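N5-Carboxyaminoimidazole ribonucleotide synthetase (Staphylococcus aureus subsp. aureus, PDB 3ORQ) catalyses the ATP-dependent carboxylation of 5-aminoimidazole ribonucleotide by bicarbonate to N5-carboxyaminoimidazole ribonucleotide, a step of purine biosynthesis. Local coordinates at residues A[112-115]-A[116-120]; A[216-220]-A[221-225]; A[232-235]-A[236-240]; A[259-262]-A[263-267]; A[363-366]-A[367-371]. One frame throughout, in Å; residues are numbered along the deposited sequence.

Contact 1. Residues A[112-115]-A[116-120]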
# COMPACT_ATOMS: atom_id res chain seq x y z
N LEU A 112 -1.64 -28.07 22.58
CA LEU A 112 -0.95 -28.65 23.75
C LEU A 112 0.52 -28.27 23.77
O LEU A 112 1.06 -27.88 24.80
CB LEU A 112 -1.09 -30.18 23.78
CG LEU A 112 -0.35 -30.93 24.89
CD1 LEU A 112 -0.75 -30.42 26.29
CD2 LEU A 112 -0.59 -32.44 24.78
N THR A 113 1.17 -28.39 22.61
CA THR A 113 2.60 -28.09 22.51
C THR A 113 2.82 -26.60 22.73
O THR A 113 3.79 -26.18 23.36
CB THR A 113 3.18 -28.63 21.19
OG1 THR A 113 3.03 -30.05 21.18
CG2 THR A 113 4.64 -28.32 21.06
N GLU A 114 1.87 -25.80 22.24
CA GLU A 114 1.89 -24.35 22.41
C GLU A 114 1.80 -23.95 23.88
O GLU A 114 2.57 -23.10 24.35
CB GLU A 114 0.75 -23.73 21.63
CG GLU A 114 0.58 -22.23 21.82
CD GLU A 114 -0.38 -21.62 20.80
OE1 GLU A 114 -1.41 -22.25 20.47
OE2 GLU A 114 -0.10 -20.51 20.30
N LYS A 115 0.85 -24.55 24.59
CA LYS A 115 0.68 -24.28 26.02
C LYS A 115 1.89 -24.74 26.81
O LYS A 115 2.40 -23.97 27.63
CB LYS A 115 -0.63 -24.86 26.57
CG LYS A 115 -1.85 -24.03 26.19
CD LYS A 115 -3.16 -24.79 26.44
CE LYS A 115 -4.31 -24.14 25.64
NZ LYS A 115 -4.44 -22.70 25.96
N GLU A 116 2.38 -25.95 26.55
CA GLU A 116 3.55 -26.49 27.25
C GLU A 116 4.73 -25.54 27.11
O GLU A 116 5.37 -25.17 28.10
CB GLU A 116 3.93 -27.86 26.71
CG GLU A 116 3.07 -29.02 27.22
CD GLU A 116 3.43 -30.36 26.56
OE1 GLU A 116 4.09 -30.35 25.50
OE2 GLU A 116 3.03 -31.42 27.11
N THR A 117 4.99 -25.12 25.86
CA THR A 117 6.14 -24.28 25.58
C THR A 117 6.05 -22.97 26.35
O THR A 117 7.04 -22.51 26.95
CB THR A 117 6.25 -23.97 24.07
OG1 THR A 117 6.36 -25.20 23.35
CG2 THR A 117 7.48 -23.11 23.79
N LEU A 118 4.86 -22.37 26.34
CA LEU A 118 4.66 -21.10 27.03
C LEU A 118 4.96 -21.23 28.54
O LEU A 118 5.72 -20.44 29.11
CB LEU A 118 3.24 -20.59 26.78
CG LEU A 118 2.81 -20.22 25.36
CD1 LEU A 118 1.31 -19.80 25.30
CD2 LEU A 118 3.72 -19.13 24.78
N LYS A 119 4.40 -22.26 29.17
CA LYS A 119 4.66 -22.49 30.59
C LYS A 119 6.14 -22.74 30.85
O LYS A 119 6.73 -22.20 31.79
CB LYS A 119 3.85 -23.67 31.11
CG LYS A 119 3.91 -23.83 32.62
CD LYS A 119 2.94 -24.90 33.05
CE LYS A 119 2.75 -24.95 34.56
NZ LYS A 119 1.54 -25.81 34.84
N SER A 120 6.74 -23.57 30.01
CA SER A 120 8.16 -23.87 30.08
C SER A 120 9.09 -22.65 29.79
O SER A 120 10.26 -22.62 30.20
CB SER A 120 8.45 -25.04 29.16
OG SER A 120 9.79 -25.45 29.30
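Thr117 and Thr113 meet one turn apart on helix 111-120. The hydroxyl OG1 of Thr117 bonds to Thr113 O at 2.8 Å. Thr117 N bonds to the same oxygen at 3.0 Å. The two donors come from opposite faces of the carbonyl plane, so one oxygen is gripped twice. The torsion behind this sets OG1 beside the backbone N of its own residue (chi1 -58°), where it can fold back on the preceding turn. One residue further on, carbon rather than a hydroxyl meets the carbonyl. Leu118 CG sits 3.1 Å from Glu114 O, which also accepts a bond from Leu118 N. On the outer side, Glu116 runs extended across Leu112. Its OE2 lies 4.0 Å from Leu112 CD1, an oblique and loose contact.

The polar ends of the first turn are held from further out. Thr113 OG1 bonds to Asp110, and Glu114 OE2 bonds to the backbone N of Ile271. Lys115 NZ forms a salt bridge with Glu186, whose other carboxylate oxygen bonds to the bound ADP. The helix is therefore wedged between several elements. Leu112 and Lys115 face strand 128-131, Thr113 and Thr117 face helix 103-109, and Leu118 packs on strand 266-272.

Contact 2. Residues A[216-220]-A[221-225]. With ADP (adenosine-5'-diphosphate), chain D.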
# COMPACT_ATOMS: atom_id res chain seq x y z
N GLU A 216 -11.63 -6.70 20.47
CA GLU A 216 -12.92 -7.22 20.86
C GLU A 216 -13.27 -8.28 19.86
O GLU A 216 -13.07 -8.09 18.63
CB GLU A 216 -13.98 -6.12 20.90
CG GLU A 216 -15.34 -6.68 21.30
CD GLU A 216 -16.42 -5.64 21.40
OE1 GLU A 216 -16.11 -4.43 21.42
OE2 GLU A 216 -17.59 -6.04 21.44
N HIS A 217 -13.78 -9.40 20.38
CA HIS A 217 -14.28 -10.49 19.54
C HIS A 217 -15.81 -10.53 19.59
O HIS A 217 -16.43 -10.08 20.57
CB HIS A 217 -13.71 -11.84 19.96
CG HIS A 217 -12.23 -11.97 19.79
ND1 HIS A 217 -11.33 -11.44 20.68
CD2 HIS A 217 -11.50 -12.61 18.84
CE1 HIS A 217 -10.10 -11.71 20.28
NE2 HIS A 217 -10.18 -12.43 19.17
N ARG A 218 -16.41 -11.06 18.52
CA ARG A 218 -17.84 -11.32 18.49
C ARG A 218 -18.05 -12.70 17.91
O ARG A 218 -17.61 -13.00 16.80
CB ARG A 218 -18.58 -10.26 17.67
CG ARG A 218 -19.15 -9.14 18.51
CD ARG A 218 -20.44 -8.58 17.90
NE ARG A 218 -21.01 -7.52 18.74
CZ ARG A 218 -21.74 -6.49 18.29
NH1 ARG A 218 -22.00 -6.35 16.98
NH2 ARG A 218 -22.20 -5.60 19.17
N ASN A 219 -18.71 -13.55 18.70
CA ASN A 219 -18.87 -14.96 18.36
C ASN A 219 -17.50 -15.60 18.14
O ASN A 219 -17.32 -16.46 17.28
CB ASN A 219 -19.81 -15.13 17.14
CG ASN A 219 -21.19 -14.53 17.38
OD1 ASN A 219 -21.76 -14.64 18.47
ND2 ASN A 219 -21.74 -13.91 16.36
N GLN A 220 -16.55 -15.14 18.94
CA GLN A 220 -15.20 -15.70 18.99
C GLN A 220 -14.34 -15.39 17.77
O GLN A 220 -13.23 -15.89 17.63
CB GLN A 220 -15.23 -17.20 19.35
CG GLN A 220 -15.71 -17.47 20.81
CD GLN A 220 -17.24 -17.34 20.98
OE1 GLN A 220 -18.02 -17.99 20.26
NE2 GLN A 220 -17.66 -16.50 21.93
N ILE A 221 -14.87 -14.51 16.92
CA ILE A 221 -14.16 -14.00 15.73
C ILE A 221 -13.75 -12.56 15.99
O ILE A 221 -14.56 -11.77 16.47
CB ILE A 221 -15.07 -14.03 14.50
CG1 ILE A 221 -15.71 -15.43 14.34
CG2 ILE A 221 -14.34 -13.57 13.26
CD1 ILE A 221 -16.85 -15.46 13.31
N LEU A 222 -12.51 -12.20 15.64
CA LEU A 222 -12.07 -10.82 15.81
C LEU A 222 -13.07 -9.87 15.15
O LEU A 222 -13.48 -10.09 14.04
CB LEU A 222 -10.65 -10.60 15.26
CG LEU A 222 -10.16 -9.15 15.37
CD1 LEU A 222 -10.15 -8.64 16.85
CD2 LEU A 222 -8.78 -8.97 14.73
N PHE A 223 -13.47 -8.83 15.87
CA PHE A 223 -14.53 -7.93 15.43
C PHE A 223 -13.98 -6.53 15.32
O PHE A 223 -14.21 -5.87 14.31
CB PHE A 223 -15.59 -7.94 16.51
CG PHE A 223 -16.70 -6.94 16.34
CD1 PHE A 223 -17.49 -6.93 15.19
CD2 PHE A 223 -17.05 -6.12 17.42
CE1 PHE A 223 -18.56 -6.05 15.07
CE2 PHE A 223 -18.14 -5.24 17.32
CZ PHE A 223 -18.89 -5.20 16.15
N LYS A 224 -13.24 -6.10 16.33
CA LYS A 224 -12.80 -4.71 16.45
C LYS A 224 -11.43 -4.66 17.09
O LYS A 224 -11.20 -5.31 18.09
CB LYS A 224 -13.77 -3.88 17.30
CG LYS A 224 -13.32 -2.44 17.55
CD LYS A 224 -14.44 -1.59 18.06
CE LYS A 224 -15.21 -2.34 19.20
NZ LYS A 224 -14.44 -2.39 20.51
N THR A 225 -10.52 -3.89 16.50
CA THR A 225 -9.18 -3.62 17.09
C THR A 225 -9.03 -2.14 17.23
O THR A 225 -9.29 -1.39 16.27
CB THR A 225 -8.06 -4.18 16.18
OG1 THR A 225 -8.22 -5.61 16.11
CG2 THR A 225 -6.65 -3.77 16.69
PB ADP D . -8.96 -19.18 18.07
O1B ADP D . -7.57 -19.76 18.01
O2B ADP D . -9.14 -17.71 17.85
O3B ADP D . -9.94 -20.02 17.30
PA ADP D . -8.81 -18.74 20.88
O1A ADP D . -8.24 -19.83 21.74
O2A ADP D . -7.91 -17.59 20.48
O3A ADP D . -9.49 -19.41 19.57
O5' ADP D . -10.11 -18.09 21.57
C5' ADP D . -10.98 -17.23 20.85
C4' ADP D . -11.70 -16.34 21.85
O4' ADP D . -12.45 -17.13 22.81
C3' ADP D . -10.75 -15.47 22.67
O3' ADP D . -10.41 -14.22 22.04
C2' ADP D . -11.54 -15.25 23.95
O2' ADP D . -12.35 -14.09 23.84
C1' ADP D . -12.40 -16.50 24.10
N9 ADP D . -11.64 -17.36 25.02
C8 ADP D . -10.78 -18.33 24.65
N7 ADP D . -10.19 -18.92 25.72
C5 ADP D . -10.72 -18.31 26.81
C6 ADP D . -10.55 -18.46 28.28
N6 ADP D . -9.68 -19.40 28.76
N1 ADP D . -11.26 -17.63 29.07
C2 ADP D . -12.11 -16.70 28.58
N3 ADP D . -12.32 -16.50 27.25
C4 ADP D . -11.66 -17.27 26.35
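Arg218 lays its side chain along one face of the Phe223 ring. Its CD stands over the ring centre, 4.0 Å from the centroid and 6° off the normal, a CH-pi contact. The guanidinium follows at a tilt of 22° to the ring, with NH1 3.4 Å from Phe223 CZ. The carboxylate of Glu216 approaches the edge of the same ring.

Glu216 OE1 also takes a salt bridge from Lys224 NZ at 2.8 Å. The lysine gets there by bending at its last two torsions, and it meets the oxygen on the anti side. Tyr370 OH bonds to this oxygen too, and Glu366 is a second partner for Lys224.

Phe223 N and Lys224 N both bond to Glu216 O, at 2.9 Å and 3.0 Å. This is a classic beta bulge. Beyond it, ADP O3' lies over one face of the His217 ring, 3.1 Å from His217 CE1, and Leu222 CD1 lies more loosely over the opposite face.

Gln220 CG comes to 3.8 Å from ADP O4'. Arg218 to Ile221 form a type I' turn. The whole is a tight beta hairpin with a bulge, whose turn borders the ribose in the nucleotide site of this ATP-grasp enzyme.

Contact 3. Residues A[232-235]-A[236-240]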
# COMPACT_ATOMS: atom_id res chain seq x y z
N ASP A 232 -2.84 0.02 29.81
CA ASP A 232 -1.39 0.04 29.73
C ASP A 232 -0.79 -1.30 30.09
O ASP A 232 -0.64 -1.62 31.27
CB ASP A 232 -0.84 1.14 30.64
CG ASP A 232 0.67 1.27 30.56
OD1 ASP A 232 1.25 1.02 29.46
OD2 ASP A 232 1.27 1.63 31.60
N LYS A 233 -0.44 -2.09 29.08
CA LYS A 233 0.18 -3.40 29.31
C LYS A 233 1.41 -3.62 28.43
O LYS A 233 2.00 -4.72 28.44
CB LYS A 233 -0.85 -4.52 29.10
CG LYS A 233 -1.85 -4.75 30.25
CD LYS A 233 -1.10 -5.14 31.54
CE LYS A 233 -2.07 -5.49 32.66
NZ LYS A 233 -1.34 -5.96 33.88
N THR A 234 1.82 -2.59 27.68
CA THR A 234 2.95 -2.70 26.74
C THR A 234 4.19 -3.33 27.38
O THR A 234 4.70 -4.36 26.90
CB THR A 234 3.31 -1.32 26.15
OG1 THR A 234 2.21 -0.83 25.41
CG2 THR A 234 4.52 -1.38 25.26
N ALA A 235 4.66 -2.73 28.47
CA ALA A 235 5.85 -3.19 29.12
C ALA A 235 5.73 -4.67 29.57
O ALA A 235 6.64 -5.47 29.35
CB ALA A 235 6.24 -2.25 30.31
N GLU A 236 4.61 -5.03 30.19
CA GLU A 236 4.45 -6.41 30.66
C GLU A 236 4.32 -7.39 29.45
O GLU A 236 4.87 -8.51 29.44
CB GLU A 236 3.28 -6.53 31.63
CG GLU A 236 3.17 -7.90 32.29
CD GLU A 236 2.01 -8.01 33.30
OE1 GLU A 236 1.31 -7.00 33.55
OE2 GLU A 236 1.81 -9.11 33.85
N ALA A 237 3.63 -6.92 28.41
CA ALA A 237 3.54 -7.66 27.17
C ALA A 237 4.91 -7.88 26.55
O ALA A 237 5.21 -8.96 26.08
CB ALA A 237 2.57 -6.99 26.18
N LYS A 238 5.78 -6.90 26.62
CA LYS A 238 7.11 -7.11 26.04
C LYS A 238 7.91 -8.13 26.84
O LYS A 238 8.63 -8.96 26.26
CB LYS A 238 7.88 -5.82 25.89
CG LYS A 238 7.36 -4.96 24.76
CD LYS A 238 8.17 -3.64 24.68
CE LYS A 238 7.56 -2.68 23.68
NZ LYS A 238 8.39 -1.44 23.48
N GLU A 239 7.77 -8.09 28.16
CA GLU A 239 8.49 -9.03 29.03
C GLU A 239 8.11 -10.45 28.64
O GLU A 239 8.97 -11.32 28.61
CB GLU A 239 8.18 -8.78 30.52
CG GLU A 239 8.80 -7.48 31.10
CD GLU A 239 8.23 -7.07 32.51
OE1 GLU A 239 7.21 -7.63 32.97
OE2 GLU A 239 8.80 -6.17 33.15
N GLN A 240 6.82 -10.69 28.36
CA GLN A 240 6.41 -12.02 28.00
C GLN A 240 7.01 -12.42 26.65
O GLN A 240 7.45 -13.56 26.48
CB GLN A 240 4.90 -12.15 27.99
CG GLN A 240 4.25 -11.75 29.30
CD GLN A 240 4.62 -12.71 30.43
OE1 GLN A 240 4.27 -13.89 30.38
NE2 GLN A 240 5.36 -12.21 31.45
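The chain enters helix 234-245 at Lys233, the N-cap residue, and the first turn closes with a short, nearly straight bond from Ala237 N to Lys233 O (2.7 Å). Lys238 N then bonds to Thr234 O, and Glu239 N to Ala235 O.

The main side-chain link is a salt bridge between Lys233 and Glu236. Lys233 NZ lies 2.9 Å from Glu236 OE1. It meets the oxygen on the syn side, 24° out of the carboxylate plane. The two chains run side by side and point the same way. Glu236 is extended, with CG opposite its backbone N (chi1 -172°). Lys233 bends at its second torsion, and this turns the rest of its chain along the glutamate, with CD 3.6 Å from Glu236 OE1. The ammonium has a second acceptor in the backbone oxygen of Asn264, so it joins the helix start to the turn of a neighbouring hairpin.

Thr234 and Lys238 lie side by side one turn apart, touching through carbon: Thr234 CG2 to Lys238 CE, 3.7 Å. Ala237 is buried. Its CB is 3.3 Å from Lys233 O, and the Ala237 side chain also touches Leu212, Phe258 and Leu197 of the large antiparallel sheet.

The arrangement is a helix N-terminus with an i to i+3 salt bridge, in a helix that packs on the sheet of the ATP-grasp domain.

Contact 4. Residues A[259-262]-A[263-267]. With ADP (adenosine-5'-diphosphate), chain D.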
# COMPACT_ATOMS: atom_id res chain seq x y z
N PHE A 259 -4.76 -12.32 27.40
CA PHE A 259 -5.94 -12.02 28.18
C PHE A 259 -5.59 -11.11 29.36
O PHE A 259 -4.55 -11.27 30.00
CB PHE A 259 -6.57 -13.32 28.72
CG PHE A 259 -7.04 -14.26 27.66
CD1 PHE A 259 -7.47 -13.80 26.42
CD2 PHE A 259 -7.06 -15.63 27.91
CE1 PHE A 259 -7.92 -14.68 25.42
CE2 PHE A 259 -7.50 -16.53 26.92
CZ PHE A 259 -7.95 -16.05 25.67
N ILE A 260 -6.46 -10.16 29.66
CA ILE A 260 -6.36 -9.54 30.96
C ILE A 260 -7.61 -9.82 31.86
O ILE A 260 -8.75 -9.59 31.44
CB ILE A 260 -5.97 -8.04 30.89
CG1 ILE A 260 -7.15 -7.17 31.25
CG2 ILE A 260 -5.23 -7.63 29.52
CD1 ILE A 260 -6.94 -6.50 32.57
N ASP A 261 -7.36 -10.35 33.06
CA ASP A 261 -8.36 -10.65 34.12
C ASP A 261 -9.39 -9.59 34.45
O ASP A 261 -9.21 -8.42 34.14
CB ASP A 261 -7.64 -10.88 35.48
CG ASP A 261 -7.51 -12.32 35.81
OD1 ASP A 261 -7.86 -13.15 34.93
OD2 ASP A 261 -7.10 -12.64 36.93
N SER A 262 -10.43 -10.00 35.17
CA SER A 262 -11.26 -9.06 35.94
C SER A 262 -10.39 -8.32 36.98
O SER A 262 -10.72 -7.21 37.40
CB SER A 262 -12.39 -9.81 36.64
OG SER A 262 -11.87 -10.84 37.46
N ASN A 263 -9.27 -8.94 37.34
CA ASN A 263 -8.32 -8.39 38.30
C ASN A 263 -7.03 -7.81 37.70
O ASN A 263 -6.01 -7.70 38.39
CB ASN A 263 -7.98 -9.43 39.36
CG ASN A 263 -8.90 -9.33 40.55
OD1 ASN A 263 -8.57 -8.68 41.54
ND2 ASN A 263 -10.08 -9.93 40.45
N ASN A 264 -7.09 -7.44 36.43
CA ASN A 264 -5.97 -6.81 35.71
C ASN A 264 -4.73 -7.69 35.55
O ASN A 264 -3.63 -7.19 35.29
CB ASN A 264 -5.60 -5.47 36.35
CG ASN A 264 -5.62 -4.34 35.36
OD1 ASN A 264 -6.63 -4.11 34.69
ND2 ASN A 264 -4.52 -3.59 35.28
N GLN A 265 -4.91 -9.00 35.68
CA GLN A 265 -3.84 -9.97 35.47
C GLN A 265 -3.64 -10.39 33.99
O GLN A 265 -4.62 -10.77 33.31
CB GLN A 265 -4.10 -11.20 36.31
CG GLN A 265 -2.94 -12.14 36.42
CD GLN A 265 -2.85 -12.72 37.80
OE1 GLN A 265 -2.42 -12.04 38.74
NE2 GLN A 265 -3.28 -13.98 37.95
N LEU A 266 -2.38 -10.38 33.54
CA LEU A 266 -2.02 -10.68 32.15
C LEU A 266 -1.71 -12.15 31.98
O LEU A 266 -0.90 -12.70 32.72
CB LEU A 266 -0.79 -9.86 31.70
CG LEU A 266 -0.44 -9.81 30.19
CD1 LEU A 266 -1.48 -8.99 29.44
CD2 LEU A 266 0.97 -9.29 29.87
N TYR A 267 -2.37 -12.80 31.02
CA TYR A 267 -1.96 -14.13 30.59
C TYR A 267 -1.68 -14.14 29.07
O TYR A 267 -2.40 -13.50 28.29
CB TYR A 267 -3.02 -15.20 30.85
CG TYR A 267 -3.64 -15.30 32.25
CD1 TYR A 267 -4.45 -14.29 32.77
CD2 TYR A 267 -3.48 -16.46 33.02
CE1 TYR A 267 -5.04 -14.41 33.99
CE2 TYR A 267 -4.08 -16.58 34.23
CZ TYR A 267 -4.85 -15.56 34.71
OH TYR A 267 -5.44 -15.67 35.96
PB ADP D . -8.96 -19.18 18.07
O1B ADP D . -7.57 -19.76 18.01
O2B ADP D . -9.14 -17.71 17.85
O3B ADP D . -9.94 -20.02 17.30
PA ADP D . -8.81 -18.74 20.88
O1A ADP D . -8.24 -19.83 21.74
O2A ADP D . -7.91 -17.59 20.48
O3A ADP D . -9.49 -19.41 19.57
O5' ADP D . -10.11 -18.09 21.57
C5' ADP D . -10.98 -17.23 20.85
C4' ADP D . -11.70 -16.34 21.85
O4' ADP D . -12.45 -17.13 22.81
C3' ADP D . -10.75 -15.47 22.67
O3' ADP D . -10.41 -14.22 22.04
C2' ADP D . -11.54 -15.25 23.95
O2' ADP D . -12.35 -14.09 23.84
C1' ADP D . -12.40 -16.50 24.10
N9 ADP D . -11.64 -17.36 25.02
C8 ADP D . -10.78 -18.33 24.65
N7 ADP D . -10.19 -18.92 25.72
C5 ADP D . -10.72 -18.31 26.81
C6 ADP D . -10.55 -18.46 28.28
N6 ADP D . -9.68 -19.40 28.76
N1 ADP D . -11.26 -17.63 29.07
C2 ADP D . -12.11 -16.70 28.58
N3 ADP D . -12.32 -16.50 27.25
C4 ADP D . -11.66 -17.27 26.35
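The Tyr267 ring takes Asp261 at its edge. The carboxylate carbon lies in the ring plane, and Asp261 OD1 is 3.2 Å from Tyr267 CE1. Carboxylate and ring are turned 54° against each other. Phe259 O also sits near the plane of this ring. The Phe259 ring has a different neighbour, the adenine of ADP. Its CZ comes to 3.6 Å from ADP N7, at an oblique angle, and its CE1 reaches the ribose near C2'. Phe259 thus lines the nucleotide pocket.

Asp261 and Gln265 lie side by side, with carboxylate and amide only 21° apart. The contact is made by Asp261 OD2 against Gln265 CB at 3.4 Å. Gln265 bends at its second torsion (142°), and its NE2 gives a weak bond to Tyr267 OH.

On the other face of the hairpin, Ile260 CG2 meets Leu266 CD1 at 4.0 Å. Ile260 CD1 reaches Asn264 OD1 at 3.2 Å, and that oxygen bonds to Lys192.

The backbone fixes these positions. Phe259 and Tyr267 are a hydrogen-bonded antiparallel pair: Phe259 N bonds to Tyr267 O at 2.8 Å, and Tyr267 N returns to Phe259 O at 2.9 Å. Asp261 N bonds to Gln265 O. Asp261 to Asn264 form a type I turn, closed by a weak bond from Asn264 N to Asp261 O.

The hairpin joins strands 252-261 and 266-272. Strand 191-201 adjoins the first strand, with Ile260 on Lys192 and Lys193. Helix 234-245 covers Leu266 through Glu236 and Gln240.

Contact 5. Residues A[363-366]-A[367-371]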
# COMPACT_ATOMS: atom_id res chain seq x y z
N ASN A 363 -12.79 6.70 21.36
CA ASN A 363 -13.98 6.30 22.12
C ASN A 363 -15.28 6.63 21.39
O ASN A 363 -16.18 5.81 21.36
CB ASN A 363 -13.95 6.85 23.55
CG ASN A 363 -12.85 6.18 24.39
OD1 ASN A 363 -12.18 5.26 23.93
ND2 ASN A 363 -12.65 6.66 25.59
N GLN A 364 -15.31 7.78 20.74
CA GLN A 364 -16.43 8.16 19.91
C GLN A 364 -16.55 7.28 18.67
O GLN A 364 -17.61 6.69 18.42
CB GLN A 364 -16.31 9.61 19.48
CG GLN A 364 -17.50 10.06 18.64
CD GLN A 364 -18.82 9.92 19.38
OE1 GLN A 364 -19.11 10.68 20.30
NE2 GLN A 364 -19.63 8.95 18.99
N THR A 365 -15.46 7.17 17.90
CA THR A 365 -15.44 6.28 16.75
C THR A 365 -15.93 4.88 17.14
O THR A 365 -16.68 4.26 16.39
CB THR A 365 -14.05 6.14 16.14
OG1 THR A 365 -13.62 7.42 15.63
CG2 THR A 365 -14.08 5.09 15.02
N GLU A 366 -15.50 4.39 18.30
CA GLU A 366 -15.94 3.09 18.78
C GLU A 366 -17.47 3.03 18.86
O GLU A 366 -18.08 2.05 18.41
CB GLU A 366 -15.33 2.73 20.14
CG GLU A 366 -15.74 1.33 20.58
CD GLU A 366 -15.24 0.97 21.96
OE1 GLU A 366 -14.70 -0.14 22.11
OE2 GLU A 366 -15.41 1.78 22.89
N GLN A 367 -18.08 4.08 19.42
CA GLN A 367 -19.54 4.17 19.51
C GLN A 367 -20.16 4.13 18.13
O GLN A 367 -21.08 3.36 17.89
CB GLN A 367 -20.00 5.46 20.22
CG GLN A 367 -19.86 5.43 21.74
CD GLN A 367 -20.46 4.16 22.35
OE1 GLN A 367 -19.75 3.38 22.96
NE2 GLN A 367 -21.76 3.95 22.15
N ASP A 368 -19.64 4.99 17.25
CA ASP A 368 -20.10 5.09 15.86
C ASP A 368 -20.20 3.73 15.20
O ASP A 368 -21.20 3.44 14.55
CB ASP A 368 -19.15 5.98 15.03
CG ASP A 368 -19.15 7.44 15.47
OD1 ASP A 368 -19.98 7.80 16.34
OD2 ASP A 368 -18.32 8.23 14.94
N MSE A 369 -19.16 2.91 15.39
CA MSE A 369 -19.07 1.56 14.83
C MSE A 369 -20.05 0.58 15.50
O MSE A 369 -20.58 -0.31 14.84
CB MSE A 369 -17.62 1.02 14.95
CG MSE A 369 -16.52 1.77 14.14
SE MSE A 369 -17.05 1.84 12.28
CE MSE A 369 -17.68 3.67 12.16
N TYR A 370 -20.26 0.69 16.81
CA TYR A 370 -21.22 -0.20 17.48
C TYR A 370 -22.60 -0.03 16.86
O TYR A 370 -23.26 -1.01 16.52
CB TYR A 370 -21.31 0.11 18.96
CG TYR A 370 -20.26 -0.56 19.81
CD1 TYR A 370 -19.88 -1.88 19.58
CD2 TYR A 370 -19.68 0.13 20.88
CE1 TYR A 370 -18.92 -2.50 20.37
CE2 TYR A 370 -18.71 -0.48 21.68
CZ TYR A 370 -18.34 -1.79 21.42
OH TYR A 370 -17.41 -2.40 22.21
N ALA A 371 -23.00 1.22 16.68
CA ALA A 371 -24.27 1.55 16.06
C ALA A 371 -24.29 1.07 14.60
O ALA A 371 -25.32 0.62 14.11
CB ALA A 371 -24.52 3.04 16.14
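Glu366 stands with CG opposite its backbone N (chi1 -176°) and runs straight on, while Tyr370 has CG beside its own backbone N. These torsions bring the two side chains alongside each other, one turn apart on the C-terminal alpha helix 362-372. They point the same way. Glu366 CG lies 3.6 Å from Tyr370 CE2, and carboxylate and ring are inclined by 26°. The polar ends come within 3.5 Å, Glu366 OE1 to Tyr370 OH, but each has a stronger partner. Glu366 OE1 receives salt bridges from Lys224 and Arg230, and Tyr370 OH bonds to Glu216. Two positive groups on one carboxylate oxygen would probably favour its ionised form.

The side of the helix facing the sheet is mostly carbon. Thr365 CG2 and CG of Met369, a selenomethionine, meet at 4.2 Å. Both side chains pack on Val314, and Met369 also reaches Met316, in strand 313-319. The exception is the hydroxyl of Thr365, which is held by Thr359. The helix thus lies against the large antiparallel sheet, well away from the nucleotide.

Regular backbone bonds hold the turns, such as Met369 N to Thr365 O at 3.0 Å. On an exposed side Gln364 bends at its second torsion and folds over toward Asp368. The two side chains cross at about a right angle. Gln364 NE2 gives a hydrogen bond to Asp368 OD1 at 2.9 Å, reaching the oxygen from above the carboxylate plane, 41° out of it.

Contacts 1, 3 and 5 are turns of single helices; contacts 2 and 4 are hairpins of the same large antiparallel sheet, and both touch ADP. Contact 3 is a surface contact, while the other four are partly buried. Contact 1 relies on a hydroxyl bonded to a carbonyl, contact 2 on a bulge, a salt bridge and an arginine over a ring, contact 3 on a salt bridge at a helix start, contact 4 on backbone pairing and a carboxylate at one tyrosine edge, contact 5 on an amide-carboxylate bond on its exposed side. Contacts 2 and 5 meet directly: Lys224 with Glu366, and Glu216 with Tyr370. Contacts 3 and 4 meet at Leu266. Contact 1 touches none of the others.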